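Local coordinates for D7 protein (Anopheles stephensi, PDB 3NHI), which binds and sequesters cysteinyl leukotrienes and thromboxane A2 analogues, so that mosquito saliva blunts the host response during blood feeding, at residues Lys4-Asp7 / Ala8-Leu12; Tyr15-Cys18 / Tyr19-His22; Ala68-Ser71 / Asp72-Pro75; Val76-Gln79 / Ala80-Ile84; Glu136-Ala139 / Lys140-Ala144. All coordinates share one frame; numbering follows the deposited sequence.

Contact 1: residues Lys4-Asp7 / Ala8-Leu12; sequences KALD and AEQAL. With EAH ((5S,7E,9E,11Z,14Z)-5-hydroxyicosa-7,9,11,14-tetraenoic acid), chain B.
Asp7 is the last residue of the extended N-terminal run before helix 8-22, and its carbonyl already accepts the first i to i+4 bond of that helix, Ala11 N to Asp7 O at 3.0 Å. The side chains of Asp7 and Gln10 then close the end reciprocally. Asp7 OD1 takes the backbone N-H of Gln10 at 2.8 Å, met nearly along the C-O axis of the carboxylate. In return Gln10 OE1 accepts from Asp7 N at 2.9 Å, an almost straight bond (176°) whose donor sits tilted from the carbonyl plane. The first torsion of Asp7, chi1 74°, sets CG between the backbone N and the carbonyl carbon, which swings the carboxylate over the first turn. Gln10, extended beyond CG, reaches back across Asp7 at about a right angle, and its NE2 rests 3.8 Å from Leu6 CD2. The two polar groups are not coplanar; their planes stand 61° apart.

Two waters link Gln10 OE1 with Ala5 O, and another joins Asp7 OD2 to Glu9 OE1, bridging two carboxylates that would otherwise probably repel each other. Glu9 has its stronger partners further off, with OE2 meeting Tyr268 OH and Arg198. One turn on, Leu12 CD1 lies 3.7 Å from carboxylate atom O2 of the bound hydroxyeicosatetraenoic acid, so this helix start reaches the lipid pocket directly. With Asp7 as N-cap and Gln10 answering it, the first turn of the helix has a classic capping box.

Contact 2: residues Tyr15-Cys18 / Tyr19-His22; sequences YKRC and YEDH. With EAH ((5S,7E,9E,11Z,14Z)-5-hydroxyicosa-7,9,11,14-tetraenoic acid), chain B.
Tyr15 lays one face of its ring against the bound hydroxyeicosatetraenoic acid, with ring atom CG 3.7 Å from lipid C8 and CD2 near C6. One turn on, Tyr19 approaches the same lipid with its phenol end, OH lying 3.6 Å from lipid C7. Each hydroxyl is held elsewhere, that of Tyr15 by the carbonyl of Tyr131 and that of Tyr19 by Asn37 OD1. The Tyr19 ring also brings its edge to Tyr15 O, which accepts the backbone bond from Tyr19 N.

These residues fill the last two turns of helix 8-22, in an all-helical protein of the odorant-binding family: the tyrosines line the ligand pocket, Cys18 is bonded to Cys54 in a disulfide to helix 46-58, and Lys16, Arg17, Glu20 and Asp21 form a charged face, the last three of them pairing with helix 207-216. There Arg17 turns its chain toward the next turn, chi2 56°, and NE gives a salt-bridging hydrogen bond to Asp21 OD2 at 2.8 Å. The acceptor lies in the guanidinium plane but is approached on its syn side and 34° out of the carboxylate plane, the two flat groups being 76° apart. A water joins Arg17 NH2 to the same oxygen. Lys16 and Glu20 run side by side; their direct salt bridge, NZ to OE1, is long at 3.9 Å, and two waters complete the link, one to each carboxylate oxygen. Arg212 pairs with both Glu20 OE2 and Asp21 OD1, while Glu209 takes Arg17 NH2. At the helix end the bond from His22 N to Cys18 O is weak, and the imidazole turns its edge to that carbonyl, with CD2 3.2 Å away.

Contact 3: residues Ala68-Ser71 / Asp72-Pro75; sequences AFKS and DRIP. With GOL (glycerol), chain C.
Lys70 lies across one face of the Arg73 guanidinium, the two side chains meeting over a type I beta turn that runs from Lys70 to Arg73 and leads strand 68-69 into helix 73-85. Lys70 CG stands 3.6 Å above the guanidinium plane, offset toward its rim, while CB touches Arg73 CD at 3.5 Å. Arg73 is extended from CG to NE, whereas the lysine is bent at both chi2 (-66°) and chi3, which carries its amine past the guanidinium to a bound glycerol that Arg73 also grips.

That glycerol, probably from the crystallisation liquor, lies at the guanidinium edge. Both residues also have protein partners: Glu66 for Lys70 NZ and Gln60 O for Arg73 NH1.

The turn is closed by Arg73 N to Lys70 O at 3.0 Å, with the N-H coming from above the carbonyl plane. Ile74 N likewise reaches Ser71 O at 3.2 Å. Beside it Ser71 OG makes a weak bond to Asp72 OD1, an oxygen whose stronger partner is Gln96 NE2. At the far end of the lysine, Lys70 NZ donates to glycerol O1 at 2.7 Å. Arg73 NE donates to glycerol O2 at 2.8 Å.

Contact 4: residues Val76-Gln79 / Ala80-Ile84; sequences VQYQ and AYKTI
Backbone bonding between Val76-Gln79 and Ala80-Ile84 starts as ordinary helix, with Ala80 N on Val76 O at 3.2 Å, and then tightens: Tyr81 N bonds to Tyr78 O, three residues back, from well above the carbonyl plane. Ile84 N also bonds three residues back, to Tyr81 O. The helix is kinked where Thr83 N and Ile84 N lack the i to i+4 bond.

Among side chains, the polar link is Lys82 to Gln79. NZ donates to Gln79 OE1 at 2.8 Å, tilted 16° from the amide carbonyl plane. Lys82 has its CG between the backbone N and the carbonyl carbon (chi1 66°) and is extended from there on, while Gln79 bends at chi2 (-72°) to bring its amide round to the amine. The two chains lie obliquely to each other, with Lys82 CE also close to OE1.

The aromatic contact uses the near end of the same lysine. Its CB sits over one face of the Tyr78 ring, 3.9 Å from the centroid and displaced toward the rim, a CH-pi contact; the Tyr78 hydroxyl is bonded to Ser87 O. Tyr81 turns its ring edge to Gln77 O, with CD2 at 3.7 Å, and its CE2 is 4.0 Å from Gln77 NE2. The Gln77 amide is occupied at both ends, NE2 on Leu130 O and OE1 taking Leu6 N.

Helix 73-85 thus packs Tyr78 against helix 89-101, holds the N-terminal run through Gln77, and meets helix 135-144 through Tyr81 and Ile84.

Contact 5: residues Glu136-Ala139 / Lys140-Ala144; sequences EGAA and KIYAA
Helix 135-144 makes part of the wall of the lipid pocket, and between Glu136-Ala139 and Lys140-Ala144 its turns stack in regular i to i+4 fashion. The central bond runs from Tyr142 N to Ala138 O at 3.0 Å, nearly straight at 165°. Ala143 N to Ala139 O matches it in length. Toward the start the bonds are longer: Ile141 N meets Gly137 O at 3.3 Å in the carbonyl plane, and Lys140 N divides itself between Glu136 O and Gly137 O, both of them weak bonds.

Tyr142 makes the principal side-chain contact. Its first torsion (chi1 -66°) places CG anti to the carbonyl carbon, and the ring leans back along the previous turn. Ring atom CD2 comes to 3.1 Å from Ala138 O, an oblique approach, and CE2 touches Ala138 CB at 4.1 Å; the ring edge faces Ala139 CA. The small Ala138 side chain thus meets the tyrosine within the helix and the bound lipid outside it.

Ile141 packs on the carbonyls of the preceding turn, with CB 3.3 Å from Ala138 O and CG1 near Gly137 O. Lys140, extended beyond CG, lays that carbon 3.5 Å from Glu136 O and then leads away from the first turn. Gly137 N is hydrogen-bonded to Thr134 OG1 just before the helix.

Two helices flank these side chains: Tyr142 and Ile141 meet Ala8 of helix 8-22, Tyr142 also reaching Leu12, and Ile141, Lys140 and Ala144 pack on Ile84 of helix 73-85.

How the contacts relate
All five contacts are local, between segments that adjoin, so none closes a long loop; they follow one another along the chain without nesting or crossing. Contacts 1 and 2 sit at the two ends of helix 8-22, their centres about 15 Å apart, and both touch the lipid. Contact 3 turns the chain from strand 68-69 into helix 73-85, which contact 4 continues. Contact 5 lies on helix 135-144. Contacts 1, 4 and 5 touch one another pairwise: the N-terminal run meets helix 73-85, the start of helix 8-22 meets helix 135-144, and the end of helix 73-85 meets helix 135-144. Contacts 2 and 3 join this trio only along the chain, through helices 8-22 and 73-85.

Contact 1: residues Lys4-Asp7 / Ala8-Leu12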
# COMPACT_ATOMS: atom_id res chain seq x y z
N LYS A 4 16.29 -1.20 2.33
CA LYS A 4 15.86 -1.47 0.96
C LYS A 4 15.01 -0.32 0.38
O LYS A 4 13.98 0.06 0.95
CB LYS A 4 15.09 -2.79 0.88
CG LYS A 4 14.93 -3.32 -0.55
CD LYS A 4 14.16 -4.64 -0.58
CE LYS A 4 14.11 -5.23 -1.98
NZ LYS A 4 13.45 -4.35 -2.99
N ALA A 5 15.44 0.20 -0.76
CA ALA A 5 14.70 1.24 -1.47
C ALA A 5 13.30 0.79 -1.88
O ALA A 5 13.04 -0.40 -2.10
CB ALA A 5 15.47 1.69 -2.68
N LEU A 6 12.41 1.77 -1.98
CA LEU A 6 11.01 1.52 -2.31
C LEU A 6 10.74 1.69 -3.79
O LEU A 6 11.17 2.68 -4.41
CB LEU A 6 10.10 2.46 -1.50
CG LEU A 6 10.27 2.33 0.03
CD1 LEU A 6 9.44 3.35 0.80
CD2 LEU A 6 10.01 0.89 0.53
N ASP A 7 10.03 0.72 -4.36
CA ASP A 7 9.65 0.80 -5.76
C ASP A 7 8.39 1.65 -5.98
O ASP A 7 7.82 2.18 -5.03
CB ASP A 7 9.56 -0.60 -6.39
CG ASP A 7 8.34 -1.40 -5.95
OD1 ASP A 7 7.28 -0.81 -5.64
OD2 ASP A 7 8.42 -2.65 -5.98
N ALA A 8 7.96 1.78 -7.23
CA ALA A 8 6.83 2.67 -7.52
C ALA A 8 5.52 2.23 -6.86
O ALA A 8 4.74 3.09 -6.41
CB ALA A 8 6.65 2.84 -9.02
N GLU A 9 5.26 0.92 -6.82
CA GLU A 9 4.06 0.42 -6.18
C GLU A 9 4.11 0.65 -4.67
O GLU A 9 3.10 1.00 -4.05
CB GLU A 9 3.84 -1.07 -6.48
CG GLU A 9 2.61 -1.69 -5.79
CD GLU A 9 2.83 -2.06 -4.32
OE1 GLU A 9 3.96 -2.40 -3.91
OE2 GLU A 9 1.83 -2.06 -3.56
N GLN A 10 5.29 0.46 -4.08
CA GLN A 10 5.41 0.61 -2.64
C GLN A 10 5.19 2.07 -2.23
O GLN A 10 4.54 2.34 -1.21
CB GLN A 10 6.77 0.12 -2.19
CG GLN A 10 6.90 -1.38 -2.26
CD GLN A 10 8.32 -1.78 -1.95
OE1 GLN A 10 9.24 -1.49 -2.69
NE2 GLN A 10 8.52 -2.38 -0.78
N ALA A 11 5.71 2.99 -3.03
CA ALA A 11 5.46 4.41 -2.79
C ALA A 11 3.98 4.78 -2.99
O ALA A 11 3.40 5.49 -2.15
CB ALA A 11 6.35 5.27 -3.68
N LEU A 12 3.38 4.29 -4.08
CA LEU A 12 1.97 4.58 -4.35
C LEU A 12 1.08 4.07 -3.23
O LEU A 12 0.11 4.73 -2.83
CB LEU A 12 1.55 3.98 -5.69
CG LEU A 12 0.23 4.54 -6.25
CD1 LEU A 12 0.34 6.03 -6.60
CD2 LEU A 12 -0.21 3.76 -7.47
O1 EAH B . 1.32 6.95 -10.51
C1 EAH B . 1.13 7.89 -9.69
O2 EAH B . -0.01 8.34 -9.44
C2 EAH B . 2.33 8.49 -8.99
C3 EAH B . 1.98 9.82 -8.33
C4 EAH B . 1.58 9.63 -6.86
C5 EAH B . 1.20 10.96 -6.24
O3 EAH B . 2.30 11.69 -6.08
C6 EAH B . 0.52 10.73 -4.89
C7 EAH B . 0.27 12.04 -4.17
C8 EAH B . 1.21 12.19 -2.99
C9 EAH B . 1.11 13.54 -2.45
C10 EAH B . 2.05 13.75 -1.53
C11 EAH B . 1.91 15.11 -1.02
C12 EAH B . 2.75 15.66 -0.14
C13 EAH B . 3.94 14.94 0.44
C14 EAH B . 3.52 14.35 1.77
C15 EAH B . 4.27 14.36 2.88
C16 EAH B . 5.65 14.97 2.94
C17 EAH B . 6.68 13.86 2.85
C18 EAH B . 7.15 13.67 1.42
C19 EAH B . 8.46 12.90 1.38
C20 EAH B . 8.88 12.63 -0.05
O HOH W 1 11.63 -2.46 -1.38
O HOH W 2 11.62 -2.37 -3.81
O HOH W 3 6.02 -3.75 -5.23

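Contact 2: residues Tyr15-Cys18 / Tyr19-His22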
# COMPACT_ATOMS: atom_id res chain seq x y z
N TYR A 15 1.28 6.59 -0.39
CA TYR A 15 0.49 7.79 -0.66
C TYR A 15 -1.00 7.53 -0.50
O TYR A 15 -1.70 8.28 0.19
CB TYR A 15 0.79 8.38 -2.05
CG TYR A 15 2.26 8.70 -2.30
CD1 TYR A 15 3.01 9.40 -1.36
CD2 TYR A 15 2.88 8.30 -3.48
CE1 TYR A 15 4.35 9.69 -1.57
CE2 TYR A 15 4.23 8.58 -3.70
CZ TYR A 15 4.95 9.29 -2.75
OH TYR A 15 6.28 9.57 -2.93
N LYS A 16 -1.50 6.45 -1.10
CA LYS A 16 -2.94 6.21 -1.12
C LYS A 16 -3.45 5.82 0.26
O LYS A 16 -4.53 6.26 0.66
CB LYS A 16 -3.34 5.20 -2.20
CG LYS A 16 -2.94 3.75 -1.96
CD LYS A 16 -4.10 2.88 -1.44
CE LYS A 16 -3.69 1.40 -1.38
NZ LYS A 16 -4.84 0.55 -0.97
N ARG A 17 -2.69 5.01 1.00
CA ARG A 17 -3.10 4.64 2.35
C ARG A 17 -3.11 5.85 3.27
O ARG A 17 -4.02 6.00 4.10
CB ARG A 17 -2.24 3.49 2.90
CG ARG A 17 -2.52 3.14 4.36
CD ARG A 17 -3.99 2.77 4.62
NE ARG A 17 -4.13 2.24 5.97
CZ ARG A 17 -4.08 0.95 6.28
NH1 ARG A 17 -3.91 0.04 5.33
NH2 ARG A 17 -4.19 0.57 7.55
N CYS A 18 -2.13 6.73 3.12
CA CYS A 18 -2.12 7.95 3.92
C CYS A 18 -3.29 8.87 3.57
O CYS A 18 -3.88 9.46 4.47
CB CYS A 18 -0.78 8.68 3.82
SG CYS A 18 0.58 7.80 4.63
N TYR A 19 -3.64 8.98 2.28
CA TYR A 19 -4.86 9.70 1.90
C TYR A 19 -6.07 9.08 2.59
O TYR A 19 -6.89 9.79 3.17
CB TYR A 19 -5.07 9.68 0.38
CG TYR A 19 -4.40 10.76 -0.43
CD1 TYR A 19 -5.15 11.74 -1.07
CD2 TYR A 19 -3.02 10.78 -0.61
CE1 TYR A 19 -4.55 12.72 -1.85
CE2 TYR A 19 -2.40 11.76 -1.39
CZ TYR A 19 -3.18 12.73 -2.00
OH TYR A 19 -2.57 13.69 -2.76
N GLU A 20 -6.20 7.76 2.53
CA GLU A 20 -7.35 7.09 3.15
C GLU A 20 -7.45 7.39 4.64
O GLU A 20 -8.56 7.59 5.17
CB GLU A 20 -7.28 5.58 2.94
CG GLU A 20 -7.54 5.13 1.51
CD GLU A 20 -7.30 3.65 1.29
OE1 GLU A 20 -7.38 3.24 0.12
OE2 GLU A 20 -7.03 2.91 2.26
N ASP A 21 -6.31 7.42 5.31
CA ASP A 21 -6.32 7.53 6.75
C ASP A 21 -6.36 8.97 7.26
O ASP A 21 -6.61 9.20 8.44
CB ASP A 21 -5.16 6.75 7.35
CG ASP A 21 -5.36 5.24 7.24
OD1 ASP A 21 -6.46 4.80 6.83
OD2 ASP A 21 -4.43 4.51 7.57
N HIS A 22 -6.12 9.93 6.37
CA HIS A 22 -6.03 11.34 6.80
C HIS A 22 -6.94 12.33 6.10
O HIS A 22 -7.20 13.40 6.64
CB HIS A 22 -4.57 11.80 6.80
CG HIS A 22 -3.72 11.01 7.73
ND1 HIS A 22 -3.68 11.28 9.09
CD2 HIS A 22 -2.98 9.90 7.54
CE1 HIS A 22 -2.91 10.38 9.68
NE2 HIS A 22 -2.48 9.53 8.77
O1 EAH B . 1.32 6.95 -10.51
C1 EAH B . 1.13 7.89 -9.69
O2 EAH B . -0.01 8.34 -9.44
C2 EAH B . 2.33 8.49 -8.99
C3 EAH B . 1.98 9.82 -8.33
C4 EAH B . 1.58 9.63 -6.86
C5 EAH B . 1.20 10.96 -6.24
O3 EAH B . 2.30 11.69 -6.08
C6 EAH B . 0.52 10.73 -4.89
C7 EAH B . 0.27 12.04 -4.17
C8 EAH B . 1.21 12.19 -2.99
C9 EAH B . 1.11 13.54 -2.45
C10 EAH B . 2.05 13.75 -1.53
C11 EAH B . 1.91 15.11 -1.02
C12 EAH B . 2.75 15.66 -0.14
C13 EAH B . 3.94 14.94 0.44
C14 EAH B . 3.52 14.35 1.77
C15 EAH B . 4.27 14.36 2.88
C16 EAH B . 5.65 14.97 2.94
C17 EAH B . 6.68 13.86 2.85
C18 EAH B . 7.15 13.67 1.42
C19 EAH B . 8.46 12.90 1.38
C20 EAH B . 8.88 12.63 -0.05
O HOH W 4 -7.87 0.76 -0.66
O HOH W 5 -4.98 0.95 1.93
O HOH W 6 -4.54 2.57 9.72

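Contact 3: residues Ala68-Ser71 / Asp72-Pro75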
# COMPACT_ATOMS: atom_id res chain seq x y z
N ALA A 68 13.61 9.20 14.59
CA ALA A 68 14.73 9.81 13.88
C ALA A 68 14.42 9.93 12.40
O ALA A 68 13.79 9.05 11.82
CB ALA A 68 16.00 8.99 14.09
N PHE A 69 14.89 11.03 11.81
CA PHE A 69 14.99 11.16 10.36
C PHE A 69 16.21 10.36 9.91
O PHE A 69 17.30 10.47 10.48
CB PHE A 69 15.12 12.63 9.95
CG PHE A 69 13.85 13.42 10.12
CD1 PHE A 69 12.80 13.27 9.22
CD2 PHE A 69 13.72 14.33 11.16
CE1 PHE A 69 11.62 14.00 9.37
CE2 PHE A 69 12.55 15.07 11.31
CZ PHE A 69 11.50 14.90 10.41
N LYS A 70 16.00 9.52 8.90
CA LYS A 70 17.02 8.59 8.45
C LYS A 70 17.71 9.11 7.20
O LYS A 70 17.47 8.64 6.07
CB LYS A 70 16.39 7.21 8.24
CG LYS A 70 15.71 6.66 9.49
CD LYS A 70 16.71 6.38 10.60
CE LYS A 70 17.58 5.18 10.25
NZ LYS A 70 18.62 4.90 11.28
N SER A 71 18.60 10.08 7.39
CA SER A 71 19.23 10.81 6.29
C SER A 71 19.94 9.92 5.28
O SER A 71 19.89 10.17 4.07
CB SER A 71 20.21 11.86 6.82
OG SER A 71 21.37 11.27 7.42
N ASP A 72 20.59 8.86 5.76
CA ASP A 72 21.39 8.03 4.87
C ASP A 72 20.57 7.15 3.94
O ASP A 72 21.09 6.58 2.98
CB ASP A 72 22.41 7.19 5.66
CG ASP A 72 23.56 8.02 6.24
OD1 ASP A 72 23.61 9.26 6.08
OD2 ASP A 72 24.42 7.40 6.88
N ARG A 73 19.27 7.05 4.22
CA ARG A 73 18.38 6.29 3.34
C ARG A 73 18.10 7.01 2.04
O ARG A 73 17.79 6.37 1.04
CB ARG A 73 17.06 5.94 4.04
CG ARG A 73 17.26 4.94 5.18
CD ARG A 73 15.95 4.64 5.88
NE ARG A 73 16.15 3.70 7.00
CZ ARG A 73 15.19 3.33 7.83
NH1 ARG A 73 13.97 3.82 7.73
NH2 ARG A 73 15.45 2.46 8.80
N ILE A 74 18.26 8.33 2.03
CA ILE A 74 17.97 9.12 0.83
C ILE A 74 18.91 8.76 -0.32
O ILE A 74 18.46 8.49 -1.44
CB ILE A 74 17.88 10.66 1.15
CG1 ILE A 74 16.48 11.01 1.64
CG2 ILE A 74 18.23 11.51 -0.07
CD1 ILE A 74 16.02 10.23 2.86
N PRO A 75 20.23 8.70 -0.06
CA PRO A 75 21.10 8.25 -1.15
C PRO A 75 20.84 6.80 -1.58
O PRO A 75 21.04 6.48 -2.75
CB PRO A 75 22.51 8.42 -0.56
CG PRO A 75 22.35 9.55 0.41
CD PRO A 75 21.01 9.28 1.05
C1 GOL C . 19.76 2.18 9.87
O1 GOL C . 18.92 2.20 11.00
C2 GOL C . 19.03 1.61 8.66
O2 GOL C . 18.65 2.64 7.77
C3 GOL C . 17.84 0.75 9.05
O3 GOL C . 17.47 -0.10 7.98

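Contact 4: residues Val76-Gln79 / Ala80-Ile84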
# COMPACT_ATOMS: atom_id res chain seq x y z
N VAL A 76 20.40 5.93 -0.67
CA VAL A 76 20.07 4.55 -1.03
C VAL A 76 18.87 4.53 -1.99
O VAL A 76 18.88 3.84 -3.01
CB VAL A 76 19.81 3.68 0.22
CG1 VAL A 76 19.34 2.29 -0.17
CG2 VAL A 76 21.07 3.59 1.09
N GLN A 77 17.83 5.30 -1.65
CA GLN A 77 16.66 5.43 -2.50
C GLN A 77 17.06 5.94 -3.88
O GLN A 77 16.61 5.42 -4.90
CB GLN A 77 15.63 6.37 -1.86
CG GLN A 77 14.34 6.52 -2.66
CD GLN A 77 13.48 5.26 -2.70
OE1 GLN A 77 13.59 4.38 -1.85
NE2 GLN A 77 12.61 5.18 -3.70
N TYR A 78 17.88 6.98 -3.89
CA TYR A 78 18.41 7.52 -5.14
C TYR A 78 19.17 6.48 -5.96
O TYR A 78 18.89 6.31 -7.15
CB TYR A 78 19.33 8.71 -4.84
CG TYR A 78 20.18 9.15 -6.02
CD1 TYR A 78 19.59 9.59 -7.20
CD2 TYR A 78 21.57 9.16 -5.94
CE1 TYR A 78 20.36 10.01 -8.28
CE2 TYR A 78 22.36 9.58 -7.02
CZ TYR A 78 21.74 10.01 -8.18
OH TYR A 78 22.49 10.44 -9.25
N GLN A 79 20.12 5.80 -5.34
CA GLN A 79 20.99 4.88 -6.08
C GLN A 79 20.22 3.75 -6.75
O GLN A 79 20.59 3.30 -7.83
CB GLN A 79 22.05 4.29 -5.15
CG GLN A 79 23.12 5.28 -4.73
CD GLN A 79 24.07 5.63 -5.85
OE1 GLN A 79 24.36 4.81 -6.72
NE2 GLN A 79 24.59 6.86 -5.82
N ALA A 80 19.14 3.31 -6.11
CA ALA A 80 18.38 2.17 -6.63
C ALA A 80 17.71 2.44 -7.99
O ALA A 80 17.46 1.49 -8.75
CB ALA A 80 17.34 1.74 -5.61
N TYR A 81 17.45 3.71 -8.31
CA TYR A 81 16.69 4.06 -9.52
C TYR A 81 17.33 5.20 -10.31
O TYR A 81 16.70 5.76 -11.21
CB TYR A 81 15.22 4.40 -9.18
CG TYR A 81 14.54 3.31 -8.41
CD1 TYR A 81 14.08 2.16 -9.04
CD2 TYR A 81 14.40 3.40 -7.02
CE1 TYR A 81 13.47 1.14 -8.30
CE2 TYR A 81 13.81 2.38 -6.29
CZ TYR A 81 13.35 1.26 -6.93
OH TYR A 81 12.77 0.28 -6.15
N LYS A 82 18.59 5.50 -10.00
CA LYS A 82 19.27 6.68 -10.58
C LYS A 82 19.36 6.70 -12.11
O LYS A 82 19.33 7.78 -12.72
CB LYS A 82 20.66 6.89 -9.96
CG LYS A 82 21.66 5.80 -10.27
CD LYS A 82 23.04 6.06 -9.68
CE LYS A 82 23.92 4.84 -9.88
NZ LYS A 82 25.30 5.00 -9.33
N THR A 83 19.43 5.53 -12.73
CA THR A 83 19.51 5.47 -14.20
C THR A 83 18.18 5.83 -14.85
O THR A 83 18.14 6.23 -16.02
CB THR A 83 20.06 4.13 -14.72
OG1 THR A 83 19.15 3.06 -14.42
CG2 THR A 83 21.40 3.83 -14.08
N ILE A 84 17.09 5.72 -14.09
CA ILE A 84 15.75 6.04 -14.57
C ILE A 84 15.37 7.49 -14.24
O ILE A 84 14.88 8.22 -15.10
CB ILE A 84 14.69 5.04 -14.03
CG1 ILE A 84 15.06 3.60 -14.42
CG2 ILE A 84 13.30 5.40 -14.56
CD1 ILE A 84 14.41 2.53 -13.55

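Contact 5: residues Glu136-Ala139 / Lys140-Ala144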
# COMPACT_ATOMS: atom_id res chain seq x y z
N GLU A 136 4.42 10.60 -14.50
CA GLU A 136 5.35 10.33 -15.59
C GLU A 136 6.61 9.60 -15.11
O GLU A 136 7.11 8.69 -15.77
CB GLU A 136 5.74 11.65 -16.27
CG GLU A 136 6.61 11.50 -17.50
CD GLU A 136 6.94 12.82 -18.17
OE1 GLU A 136 6.37 13.86 -17.76
OE2 GLU A 136 7.77 12.83 -19.10
N GLY A 137 7.13 10.01 -13.95
CA GLY A 137 8.31 9.36 -13.40
C GLY A 137 8.02 7.93 -12.97
O GLY A 137 8.78 7.01 -13.27
N ALA A 138 6.91 7.74 -12.27
CA ALA A 138 6.52 6.39 -11.85
C ALA A 138 6.32 5.48 -13.07
O ALA A 138 6.71 4.31 -13.04
CB ALA A 138 5.30 6.41 -10.98
N ALA A 139 5.73 6.02 -14.14
CA ALA A 139 5.52 5.24 -15.36
C ALA A 139 6.84 4.69 -15.90
O ALA A 139 6.89 3.55 -16.37
CB ALA A 139 4.77 6.05 -16.41
N LYS A 140 7.91 5.48 -15.80
CA LYS A 140 9.22 5.03 -16.26
C LYS A 140 9.73 3.87 -15.41
O LYS A 140 10.37 2.96 -15.93
CB LYS A 140 10.25 6.16 -16.24
CG LYS A 140 10.00 7.26 -17.25
CD LYS A 140 11.08 8.33 -17.20
CE LYS A 140 10.77 9.44 -18.19
NZ LYS A 140 11.93 10.36 -18.40
N ILE A 141 9.45 3.90 -14.11
CA ILE A 141 9.83 2.82 -13.22
C ILE A 141 9.09 1.53 -13.60
O ILE A 141 9.72 0.48 -13.74
CB ILE A 141 9.57 3.18 -11.72
CG1 ILE A 141 10.28 4.49 -11.32
CG2 ILE A 141 9.93 1.99 -10.79
CD1 ILE A 141 11.80 4.43 -11.25
N TYR A 142 7.77 1.60 -13.78
CA TYR A 142 7.01 0.40 -14.17
C TYR A 142 7.49 -0.15 -15.50
O TYR A 142 7.63 -1.37 -15.65
CB TYR A 142 5.52 0.70 -14.28
CG TYR A 142 4.84 1.07 -12.98
CD1 TYR A 142 4.71 0.14 -11.93
CD2 TYR A 142 4.29 2.33 -12.80
CE1 TYR A 142 4.06 0.48 -10.75
CE2 TYR A 142 3.65 2.69 -11.62
CZ TYR A 142 3.54 1.77 -10.59
OH TYR A 142 2.90 2.11 -9.42
N ALA A 143 7.79 0.74 -16.45
CA ALA A 143 8.25 0.31 -17.77
C ALA A 143 9.59 -0.42 -17.70
O ALA A 143 9.82 -1.39 -18.42
CB ALA A 143 8.32 1.51 -18.72
N ALA A 144 10.48 0.05 -16.83
CA ALA A 144 11.81 -0.54 -16.66
C ALA A 144 11.80 -1.80 -15.80
O ALA A 144 12.73 -2.61 -15.87
CB ALA A 144 12.78 0.48 -16.08